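PDB 3L0R: cystatin-2 from Ornithodoros moubata, which inhibits a broad range of cysteine proteinases, including cathepsins L, S, B, C and H, but not human legumain. Local coordinates for residues W7-P12 with V41-T46; E19-A24 with D36-V41; E30-Y35 with C65-V70; V48-N53 with V91-P96. All blocks are in the same frame, centred on the assembly; numbering follows the deposited sequence. Where two conformers were deposited one is given.

Interaction 1: residues W7-P12 with V41-T46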
# COMPACT_ATOMS: atom_id res chain seq x y z
N TRP A 7 15.85 9.32 -3.62
CA TRP A 7 14.45 9.31 -3.24
C TRP A 7 13.94 10.73 -3.06
O TRP A 7 14.61 11.54 -2.43
CB TRP A 7 14.25 8.49 -1.96
CG TRP A 7 14.46 7.01 -2.19
CD1 TRP A 7 15.62 6.30 -1.99
CD2 TRP A 7 13.50 6.06 -2.69
NE1 TRP A 7 15.43 4.98 -2.32
CE2 TRP A 7 14.15 4.80 -2.76
CE3 TRP A 7 12.15 6.15 -3.08
CZ2 TRP A 7 13.49 3.64 -3.20
CZ3 TRP A 7 11.51 5.00 -3.53
CH2 TRP A 7 12.18 3.76 -3.58
N THR A 8 12.78 11.05 -3.61
CA THR A 8 12.19 12.38 -3.42
C THR A 8 10.96 12.31 -2.51
O THR A 8 9.99 11.61 -2.81
CB THR A 8 11.88 13.03 -4.76
OG1 THR A 8 13.11 13.15 -5.49
CG2 THR A 8 11.27 14.42 -4.59
N ARG A 9 11.01 13.02 -1.40
CA ARG A 9 9.88 13.00 -0.47
C ARG A 9 8.68 13.79 -1.03
O ARG A 9 8.84 14.90 -1.54
CB ARG A 9 10.26 13.47 0.94
CG ARG A 9 9.18 13.15 1.96
CD ARG A 9 9.69 13.16 3.39
NE ARG A 9 10.34 11.90 3.74
CZ ARG A 9 11.67 11.76 3.79
NH1 ARG A 9 12.45 12.81 3.54
NH2 ARG A 9 12.21 10.59 4.11
N GLN A 10 7.50 13.17 -0.93
CA GLN A 10 6.25 13.72 -1.45
C GLN A 10 5.29 14.09 -0.33
O GLN A 10 5.45 13.67 0.85
CB GLN A 10 5.58 12.68 -2.35
CG GLN A 10 6.46 12.16 -3.49
CD GLN A 10 6.86 13.24 -4.48
OE1 GLN A 10 6.11 14.20 -4.70
NE2 GLN A 10 8.03 13.09 -5.09
N ASP A 11 4.29 14.88 -0.69
CA ASP A 11 3.13 15.11 0.17
C ASP A 11 2.33 13.81 0.25
O ASP A 11 1.79 13.34 -0.76
CB ASP A 11 2.28 16.24 -0.40
CG ASP A 11 1.00 16.45 0.38
OD1 ASP A 11 0.75 15.73 1.36
OD2 ASP A 11 0.23 17.34 -0.01
N PRO A 12 2.26 13.20 1.46
CA PRO A 12 1.70 11.84 1.55
C PRO A 12 0.16 11.79 1.48
O PRO A 12 -0.41 10.70 1.45
CB PRO A 12 2.16 11.39 2.94
CG PRO A 12 2.13 12.68 3.74
CD PRO A 12 2.66 13.72 2.78
N VAL A 41 -1.75 6.96 5.34
CA VAL A 41 -0.50 7.09 4.59
C VAL A 41 0.33 8.15 5.30
O VAL A 41 -0.00 9.33 5.24
CB VAL A 41 -0.74 7.50 3.09
CG1 VAL A 41 0.59 7.54 2.27
CG2 VAL A 41 -1.73 6.55 2.42
N LYS A 42 1.39 7.71 5.97
CA LYS A 42 2.19 8.60 6.81
C LYS A 42 3.27 9.33 6.02
O LYS A 42 3.54 10.52 6.25
CB LYS A 42 2.83 7.82 7.96
CG LYS A 42 1.84 7.44 9.04
CD LYS A 42 2.23 6.14 9.70
CE LYS A 42 3.43 6.26 10.64
NZ LYS A 42 3.23 5.53 11.95
N GLU A 43 3.89 8.62 5.08
CA GLU A 43 5.05 9.13 4.39
C GLU A 43 5.20 8.52 3.00
O GLU A 43 4.89 7.35 2.81
CB GLU A 43 6.29 8.91 5.27
CG GLU A 43 7.59 9.16 4.56
CD GLU A 43 8.80 9.14 5.48
OE1 GLU A 43 8.65 8.79 6.70
OE2 GLU A 43 9.89 9.51 4.96
N VAL A 44 5.65 9.34 2.03
CA VAL A 44 5.82 8.90 0.64
C VAL A 44 7.13 9.42 0.01
O VAL A 44 7.48 10.58 0.14
CB VAL A 44 4.62 9.31 -0.28
CG1 VAL A 44 4.85 8.88 -1.73
CG2 VAL A 44 3.33 8.71 0.25
N GLU A 45 7.85 8.52 -0.67
CA GLU A 45 9.07 8.86 -1.37
C GLU A 45 9.04 8.16 -2.71
O GLU A 45 8.65 6.99 -2.82
CB GLU A 45 10.31 8.41 -0.59
CG GLU A 45 10.56 9.19 0.68
CD GLU A 45 11.41 8.41 1.66
OE1 GLU A 45 10.84 7.52 2.38
OE2 GLU A 45 12.64 8.70 1.72
N THR A 46 9.46 8.89 -3.74
CA THR A 46 9.48 8.36 -5.11
C THR A 46 10.88 8.36 -5.66
O THR A 46 11.71 9.19 -5.26
CB THR A 46 8.52 9.13 -6.04
OG1 THR A 46 8.84 10.54 -6.02
CG2 THR A 46 7.09 8.93 -5.57
O HOH W 1 6.11 11.91 2.85
O HOH W 2 -2.15 10.84 4.43

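Interaction 2: residues E19-A24 with D36-V41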
# COMPACT_ATOMS: atom_id res chain seq x y z
N GLU A 19 -4.38 5.27 -3.20
CA GLU A 19 -4.70 4.26 -4.19
C GLU A 19 -3.62 3.16 -4.24
O GLU A 19 -3.92 1.95 -4.24
CB GLU A 19 -4.87 4.93 -5.55
CG GLU A 19 -5.69 4.16 -6.57
CD GLU A 19 -6.26 5.06 -7.67
OE1 GLU A 19 -6.80 4.51 -8.66
OE2 GLU A 19 -6.18 6.31 -7.54
N LEU A 20 -2.36 3.58 -4.27
CA LEU A 20 -1.23 2.66 -4.35
C LEU A 20 -1.08 1.84 -3.06
O LEU A 20 -0.73 0.65 -3.10
CB LEU A 20 0.06 3.42 -4.68
CG LEU A 20 0.26 3.87 -6.13
CD1 LEU A 20 1.24 5.03 -6.17
CD2 LEU A 20 0.76 2.76 -7.04
N ALA A 21 -1.35 2.49 -1.92
CA ALA A 21 -1.29 1.86 -0.61
C ALA A 21 -2.30 0.73 -0.51
O ALA A 21 -1.98 -0.36 -0.03
CB ALA A 21 -1.49 2.88 0.49
N HIS A 22 -3.50 0.97 -1.01
CA HIS A 22 -4.51 -0.06 -1.05
C HIS A 22 -4.11 -1.21 -1.96
O HIS A 22 -4.32 -2.38 -1.63
CB HIS A 22 -5.84 0.53 -1.50
CG HIS A 22 -6.60 1.21 -0.41
ND1 HIS A 22 -7.19 0.52 0.63
CD2 HIS A 22 -6.88 2.52 -0.19
CE1 HIS A 22 -7.80 1.37 1.43
NE2 HIS A 22 -7.63 2.59 0.95
N PHE A 23 -3.55 -0.87 -3.11
CA PHE A 23 -3.08 -1.88 -4.06
C PHE A 23 -2.08 -2.80 -3.38
O PHE A 23 -2.18 -4.02 -3.48
CB PHE A 23 -2.44 -1.24 -5.31
CG PHE A 23 -1.61 -2.20 -6.10
CD1 PHE A 23 -2.22 -3.15 -6.94
CD2 PHE A 23 -0.21 -2.20 -5.99
CE1 PHE A 23 -1.45 -4.06 -7.66
CE2 PHE A 23 0.56 -3.12 -6.69
CZ PHE A 23 -0.05 -4.04 -7.53
N ALA A 24 -1.13 -2.22 -2.66
CA ALA A 24 -0.07 -3.00 -2.04
C ALA A 24 -0.58 -3.83 -0.86
O ALA A 24 -0.14 -4.96 -0.64
CB ALA A 24 1.06 -2.07 -1.60
N ASP A 36 -6.09 -7.15 5.01
CA ASP A 36 -5.70 -5.96 5.75
C ASP A 36 -6.07 -4.77 4.88
O ASP A 36 -6.19 -4.89 3.64
CB ASP A 36 -4.20 -5.94 6.04
CG ASP A 36 -3.77 -6.99 7.05
OD1 ASP A 36 -4.53 -7.30 8.00
OD2 ASP A 36 -2.65 -7.50 6.89
N THR A 37 -6.26 -3.62 5.52
CA THR A 37 -6.54 -2.41 4.77
C THR A 37 -5.72 -1.23 5.29
O THR A 37 -5.06 -1.31 6.33
CB THR A 37 -8.07 -2.09 4.76
OG1 THR A 37 -8.33 -1.02 3.85
CG2 THR A 37 -8.58 -1.73 6.17
N VAL A 38 -5.80 -0.13 4.56
CA VAL A 38 -5.08 1.07 4.91
C VAL A 38 -5.90 1.97 5.84
O VAL A 38 -7.07 2.25 5.57
CB VAL A 38 -4.67 1.85 3.64
CG1 VAL A 38 -3.91 3.13 4.02
CG2 VAL A 38 -3.83 0.99 2.76
N VAL A 39 -5.27 2.41 6.92
CA VAL A 39 -5.83 3.37 7.83
C VAL A 39 -5.26 4.73 7.47
O VAL A 39 -5.99 5.71 7.37
CB VAL A 39 -5.49 3.01 9.30
CG1 VAL A 39 -5.97 4.10 10.28
CG2 VAL A 39 -6.11 1.68 9.67
N THR A 40 -3.95 4.80 7.27
CA THR A 40 -3.31 6.09 6.98
C THR A 40 -2.02 5.95 6.16
O THR A 40 -1.35 4.93 6.23
CB THR A 40 -3.13 6.96 8.27
OG1 THR A 40 -2.04 7.86 8.12
CG2 THR A 40 -2.86 6.12 9.49
N VAL A 41 -1.75 6.96 5.34
CA VAL A 41 -0.50 7.09 4.59
C VAL A 41 0.33 8.15 5.30
O VAL A 41 -0.00 9.33 5.24
CB VAL A 41 -0.74 7.50 3.09
CG1 VAL A 41 0.59 7.54 2.27
CG2 VAL A 41 -1.73 6.55 2.42

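Interaction 3: residues E30-Y35 with C65-V70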
# COMPACT_ATOMS: atom_id res chain seq x y z
N GLU A 30 -1.27 -13.86 2.35
CA GLU A 30 -0.69 -15.05 2.93
C GLU A 30 -0.98 -15.14 4.44
O GLU A 30 -0.77 -14.18 5.17
CB GLU A 30 0.83 -15.06 2.64
CG GLU A 30 1.59 -16.31 3.07
CD GLU A 30 3.12 -16.17 2.90
OE1 GLU A 30 3.57 -15.20 2.23
OE2 GLU A 30 3.87 -17.04 3.43
N GLY A 31 -1.50 -16.29 4.88
CA GLY A 31 -1.68 -16.60 6.30
C GLY A 31 -2.67 -15.73 7.07
O GLY A 31 -2.50 -15.50 8.28
N ARG A 32 -3.69 -15.23 6.36
CA ARG A 32 -4.74 -14.38 6.94
C ARG A 32 -6.10 -14.87 6.52
O ARG A 32 -6.29 -15.36 5.41
CB ARG A 32 -4.66 -12.96 6.38
CG ARG A 32 -3.43 -12.25 6.60
CD ARG A 32 -3.18 -11.38 5.41
NE ARG A 32 -2.26 -10.31 5.79
CZ ARG A 32 -0.93 -10.41 5.82
NH1 ARG A 32 -0.31 -11.53 5.47
NH2 ARG A 32 -0.23 -9.36 6.20
N GLU A 33 -7.06 -14.64 7.40
CA GLU A 33 -8.47 -14.86 7.11
C GLU A 33 -9.05 -13.62 6.39
O GLU A 33 -9.89 -13.74 5.51
CB GLU A 33 -9.19 -15.14 8.43
CG GLU A 33 -10.68 -15.42 8.35
CD GLU A 33 -11.28 -15.66 9.73
OE1 GLU A 33 -10.69 -15.22 10.74
OE2 GLU A 33 -12.35 -16.28 9.81
N PHE A 34 -8.57 -12.43 6.76
CA PHE A 34 -9.13 -11.18 6.24
C PHE A 34 -8.10 -10.37 5.50
O PHE A 34 -6.91 -10.42 5.82
CB PHE A 34 -9.68 -10.31 7.38
CG PHE A 34 -10.80 -10.95 8.12
CD1 PHE A 34 -12.12 -10.77 7.70
CD2 PHE A 34 -10.55 -11.76 9.23
CE1 PHE A 34 -13.19 -11.37 8.38
CE2 PHE A 34 -11.61 -12.37 9.93
CZ PHE A 34 -12.94 -12.18 9.50
N TYR A 35 -8.57 -9.59 4.53
CA TYR A 35 -7.72 -8.57 3.96
C TYR A 35 -7.35 -7.59 5.04
O TYR A 35 -8.18 -7.23 5.90
CB TYR A 35 -8.42 -7.82 2.83
CG TYR A 35 -8.64 -8.62 1.56
CD1 TYR A 35 -7.59 -8.84 0.67
CD2 TYR A 35 -9.90 -9.12 1.25
CE1 TYR A 35 -7.79 -9.58 -0.53
CE2 TYR A 35 -10.11 -9.85 0.07
CZ TYR A 35 -9.06 -10.08 -0.81
OH TYR A 35 -9.29 -10.79 -1.96
N CYS A 65 -13.37 -7.54 5.36
CA CYS A 65 -13.47 -8.41 4.18
C CYS A 65 -12.70 -9.70 4.31
O CYS A 65 -11.49 -9.70 4.44
CB CYS A 65 -13.01 -7.69 2.93
SG CYS A 65 -14.05 -6.33 2.43
N LYS A 66 -13.43 -10.81 4.23
CA LYS A 66 -12.82 -12.12 4.29
C LYS A 66 -12.28 -12.53 2.92
O LYS A 66 -12.99 -12.51 1.90
CB LYS A 66 -13.81 -13.13 4.84
CG LYS A 66 -13.13 -14.32 5.47
CD LYS A 66 -14.10 -15.43 5.69
CE LYS A 66 -13.39 -16.77 5.77
NZ LYS A 66 -13.15 -17.11 7.18
N ILE A 67 -11.00 -12.89 2.91
CA ILE A 67 -10.30 -13.28 1.71
C ILE A 67 -10.97 -14.52 1.08
O ILE A 67 -11.31 -15.48 1.79
CB ILE A 67 -8.81 -13.55 2.04
CG1 ILE A 67 -8.13 -12.25 2.49
CG2 ILE A 67 -8.08 -14.23 0.85
CD1 ILE A 67 -6.75 -12.43 3.09
N GLY A 68 -11.15 -14.47 -0.24
CA GLY A 68 -11.75 -15.59 -0.97
C GLY A 68 -13.27 -15.59 -0.90
O GLY A 68 -13.92 -16.38 -1.59
N GLU A 69 -13.82 -14.73 -0.06
CA GLU A 69 -15.26 -14.58 0.10
C GLU A 69 -15.76 -13.37 -0.70
O GLU A 69 -16.85 -13.39 -1.26
CB GLU A 69 -15.61 -14.44 1.58
CG GLU A 69 -17.01 -14.90 1.94
CD GLU A 69 -17.11 -15.44 3.36
OE1 GLU A 69 -16.63 -16.57 3.60
OE2 GLU A 69 -17.69 -14.75 4.23
N VAL A 70 -14.95 -12.31 -0.74
CA VAL A 70 -15.28 -11.10 -1.51
C VAL A 70 -14.05 -10.59 -2.25
O VAL A 70 -12.92 -10.95 -1.91
CB VAL A 70 -15.87 -9.93 -0.63
CG1 VAL A 70 -17.24 -10.29 -0.06
CG2 VAL A 70 -14.89 -9.51 0.47
O HOH W 3 -10.34 -16.14 4.48
O HOH W 4 -11.10 -12.63 -2.15

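Interaction 4: residues V48-N53 with V91-P96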
# COMPACT_ATOMS: atom_id res chain seq x y z
N VAL A 48 12.93 7.74 -9.46
CA VAL A 48 12.88 7.55 -10.90
C VAL A 48 13.90 6.50 -11.32
O VAL A 48 15.10 6.71 -11.20
CB VAL A 48 13.18 8.88 -11.66
CG1 VAL A 48 13.17 8.68 -13.20
CG2 VAL A 48 12.24 9.99 -11.21
N VAL A 49 13.40 5.37 -11.83
CA VAL A 49 14.22 4.30 -12.41
C VAL A 49 13.71 4.03 -13.84
O VAL A 49 13.28 4.97 -14.53
CB VAL A 49 14.21 3.04 -11.50
CG1 VAL A 49 15.09 3.26 -10.25
CG2 VAL A 49 12.76 2.66 -11.10
N ALA A 50 13.76 2.79 -14.33
CA ALA A 50 13.14 2.51 -15.63
C ALA A 50 11.64 2.33 -15.42
O ALA A 50 11.09 1.24 -15.61
CB ALA A 50 13.76 1.28 -16.31
N GLY A 51 11.00 3.44 -15.05
CA GLY A 51 9.70 3.45 -14.37
C GLY A 51 9.85 4.26 -13.09
O GLY A 51 10.79 5.06 -12.95
N MET A 52 8.94 4.03 -12.14
CA MET A 52 8.91 4.74 -10.85
C MET A 52 8.81 3.77 -9.68
O MET A 52 8.02 2.83 -9.71
CB MET A 52 7.70 5.67 -10.80
CG MET A 52 7.81 6.92 -11.67
SD MET A 52 9.00 8.12 -11.01
CE MET A 52 8.48 8.13 -9.32
N ASN A 53 9.61 4.04 -8.64
CA ASN A 53 9.45 3.39 -7.36
C ASN A 53 8.67 4.28 -6.41
O ASN A 53 8.95 5.48 -6.32
CB ASN A 53 10.79 3.06 -6.74
CG ASN A 53 11.43 1.86 -7.36
OD1 ASN A 53 10.76 0.88 -7.70
ND2 ASN A 53 12.75 1.93 -7.53
N VAL A 91 7.04 -0.88 -0.99
CA VAL A 91 7.66 -0.39 -2.21
C VAL A 91 6.95 -1.02 -3.41
O VAL A 91 6.89 -2.26 -3.53
CB VAL A 91 9.18 -0.63 -2.27
CG1 VAL A 91 9.78 -0.03 -3.55
CG2 VAL A 91 9.88 -0.04 -1.03
N ILE A 92 6.40 -0.14 -4.24
CA ILE A 92 5.75 -0.48 -5.51
C ILE A 92 6.60 0.03 -6.66
O ILE A 92 6.96 1.21 -6.71
CB ILE A 92 4.32 0.15 -5.66
CG1 ILE A 92 3.37 -0.36 -4.59
CG2 ILE A 92 3.71 -0.13 -7.05
CD1 ILE A 92 3.17 0.58 -3.48
N TYR A 93 6.89 -0.91 -7.56
CA TYR A 93 7.54 -0.67 -8.84
C TYR A 93 6.47 -0.56 -9.93
O TYR A 93 5.68 -1.49 -10.13
CB TYR A 93 8.46 -1.83 -9.12
CG TYR A 93 9.35 -1.64 -10.32
CD1 TYR A 93 10.05 -0.46 -10.52
CD2 TYR A 93 9.49 -2.64 -11.26
CE1 TYR A 93 10.87 -0.28 -11.61
CE2 TYR A 93 10.31 -2.46 -12.36
CZ TYR A 93 11.00 -1.27 -12.52
OH TYR A 93 11.82 -1.08 -13.60
N HIS A 94 6.46 0.58 -10.63
CA HIS A 94 5.48 0.89 -11.68
C HIS A 94 6.19 1.07 -13.03
O HIS A 94 7.10 1.89 -13.15
CB HIS A 94 4.70 2.16 -11.31
CG HIS A 94 3.54 2.47 -12.23
ND1 HIS A 94 3.05 3.75 -12.40
CD2 HIS A 94 2.76 1.67 -13.00
CE1 HIS A 94 2.03 3.72 -13.24
NE2 HIS A 94 1.83 2.48 -13.61
N VAL A 95 5.77 0.30 -14.03
CA VAL A 95 6.23 0.52 -15.40
C VAL A 95 5.01 0.98 -16.22
O VAL A 95 4.28 0.15 -16.78
CB VAL A 95 6.85 -0.76 -15.99
CG1 VAL A 95 7.31 -0.56 -17.45
CG2 VAL A 95 7.99 -1.24 -15.10
N PRO A 96 4.79 2.31 -16.28
CA PRO A 96 3.52 2.83 -16.80
C PRO A 96 3.22 2.41 -18.26
O PRO A 96 2.07 2.10 -18.58
CB PRO A 96 3.67 4.36 -16.69
CG PRO A 96 4.76 4.56 -15.69
CD PRO A 96 5.70 3.39 -15.89
O HOH W 5 14.11 0.18 -13.30

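Interaction 1: residues W7-P12 with V41-T46
The antiparallel sheet of the cystatin fold gains its first edge strand here: 8-10 lies beside strand 34-48, with Thr-8 paired to Thr-46 and Arg-9 to Glu-45. Thr-8 and Thr-46 exchange two backbone hydrogen bonds, Thr-8 N to Thr-46 O at 2.7 Å and Thr-46 N to Thr-8 O at 2.9 Å. One step on, Gln-10 N still reaches Val-44 O directly (2.8 Å), and the return link runs through a water that bridges Val-44 N and Gln-10 O. Arg-9 has CG anti to its backbone N (chi1 -167°) and a bend at chi3, which swings the guanidinium over to Glu-43. There NE and NH2 grip a single oxygen side-on, Glu-43 OE2, each at 2.7 Å; the oxygen lies near the guanidinium plane, while NE approaches from above the carboxylate plane and NH2 nearly along the C-O axis. Glu-45 runs alongside Arg-9 with CG over a guanidinium face, and its OE2, well out of that plane, adds charge attraction alone (3.1 Å to Arg-9 NH2). On the other face of the sheet Gln-10 bends back at chi2, and its NE2 makes a weak bond to Thr-46 OG1. Trp-7 sets its ring edge against Glu-45 O, 3.6 Å from CZ3. Pro-12, compact and with no N-H to satisfy, rests CB on Val-44 CG2 at 4.0 Å. One arginine facing two carboxylates probably offsets their mutual repulsion, adding electrostatic attraction to the few backbone bonds of this short strand.

Interaction 2: residues E19-A24 with D36-V41
Ala-21 and His-22 of helix 15-25 meet Val-38 where strand 34-48 runs alongside the helix, in the cystatin fold whose sheet wraps around it. Helix 19-24 and the short strand 36-38 run nearly antiparallel, at 171°. The tight part is a methyl contact: Val-38 CG2 lies 3.8 Å from Ala-21 CB and 3.6 Å from Ala-21 O, reaching the helix backbone itself. Alanine suits this spot because its short side chain lets the strand come close. Next to it Val-38 CB sits over one face of the His-22 ring in a CH-pi contact, 4.1 Å from the centroid and displaced toward the rim. Thr-37 OG1 approaches the same ring at its edge, 3.4 Å from CE1, yet the polar ends of both side chains are bonded to Tyr-72 OH. Looser packing is found toward Val-41, whose CG2 stands 4.2 Å from Ala-21 CB, and His-22 keeps part of its surface toward solvent. No hydrogen bond joins the segments, so van der Waals packing carries the contact. Leu-18 and Thr-25 extend the helix surface under Val-38, and Val-41 also touches Leu-18. Across the helix, Phe-23 packs on Val-103 and Ala-24 on Tyr-106 of strand 100-108, while strand 52-66 borders strand 34-48.

Interaction 3: residues E30-Y35 with C65-V70
Tyr-35 CG and Ile-67 CG1 both stand anti to the carbonyl carbon, beside the backbone N (chi1 -71° and -65°), and this lays Ile-67 CG1 across the Tyr-35 ring. The contact ends the long hairpin formed by strands 34-48 and 52-66 in the cystatin sheet, far from the loop that joins them. Ile-67 CG1 sits over the centre of the ring, 3.7 Å from its centroid, a CH-pi contact for which a flat aromatic and a slim branched chain are well matched. Beyond it CD1 continues to Phe-34 O (3.4 Å), and it also touches Arg-32 CB. Backbone bonds flank the pair Phe-34 and Lys-66: Tyr-35 N donates nearly end-on to Cys-65 O at 2.9 Å, and Ile-67 N to Glu-33 O at 3.0 Å. Cys-65 is further tied by its disulfide to Cys-77. On the outer side Glu-33, extended from CB to its carboxylate, and Lys-66, bent only near its tip, cross obliquely, with OE2 2.9 Å from NZ in a salt bridge whose hydrogen bond is weak. Lys-66 CG lies over one face of the Phe-34 ring, 4.1 Å from CE1. Gly-68 takes a positive phi (82°) as the chain turns, and a water accepts from its N at 2.7 Å while lying 2.6 Å from Tyr-35 OH.

Interaction 4: residues V48-N53 with V91-P96
Tyr-93 lies across Asn-53 and the turn 49-51, its CG anti to the backbone N (chi1 -172°). Its CB is 3.8 Å from Asn-53 OD1, and the same oxygen comes closer at CD1, 3.2 Å, meeting the ring obliquely; the amide nitrogen of Asn-53 is bonded to Gln-47 OE1. At CE1 the ring edge receives Val-49 CG2, in plane and 3.5 Å away. CZ is 4.0 Å from Ala-50 O, and at the tip OH lies 2.6 Å from a water that also accepts from Ala-50 N. Residues 48-51 belong to the QVVAG form of the cystatin QxVxG motif, the first hairpin loop, and Pro-96 opens the Pro-Trp pair of the second; in cystatins both loops enter the active-site cleft of papain-like proteases. Tyrosine is long enough to run from the sheet to the first loop and finish in a polar group at the water. Next along the strands, Met-52 and His-94 form an antiparallel hydrogen-bonded pair, Met-52 N to His-94 O at 3.0 Å and His-94 N to Met-52 O at 2.9 Å, their side chains on the face away from Tyr-93. Gly-51, at phi 125°, brings its CA to within 3.3 Å of His-94 O, a closeness that depends on its lack of a side chain.

Overall arrangement
Interactions 1, 3 and 4 join neighbouring strands of one antiparallel sheet, and interaction 2 sets helix 15-25 against it. Interactions 1, 2 and 3 share strand 34-48, with interaction 2 nested along the chain in the loop closed by interaction 1; interaction 3 alternates in sequence with each of the others. Interactions 3 and 4 both use strand 52-66 but lie about 28 Å apart between centres, on opposite sides of the chain's centre. Interaction 4, about 14 Å from interaction 1, centre to centre, touches it through Trp-7 on Asn-53 and Thr-46 on Met-52, and meets the helix of interaction 2 through Ile-92 on Ala-24. The N-terminal strand thus begins near the base of the first hairpin loop, which in cystatins helps to block the protease.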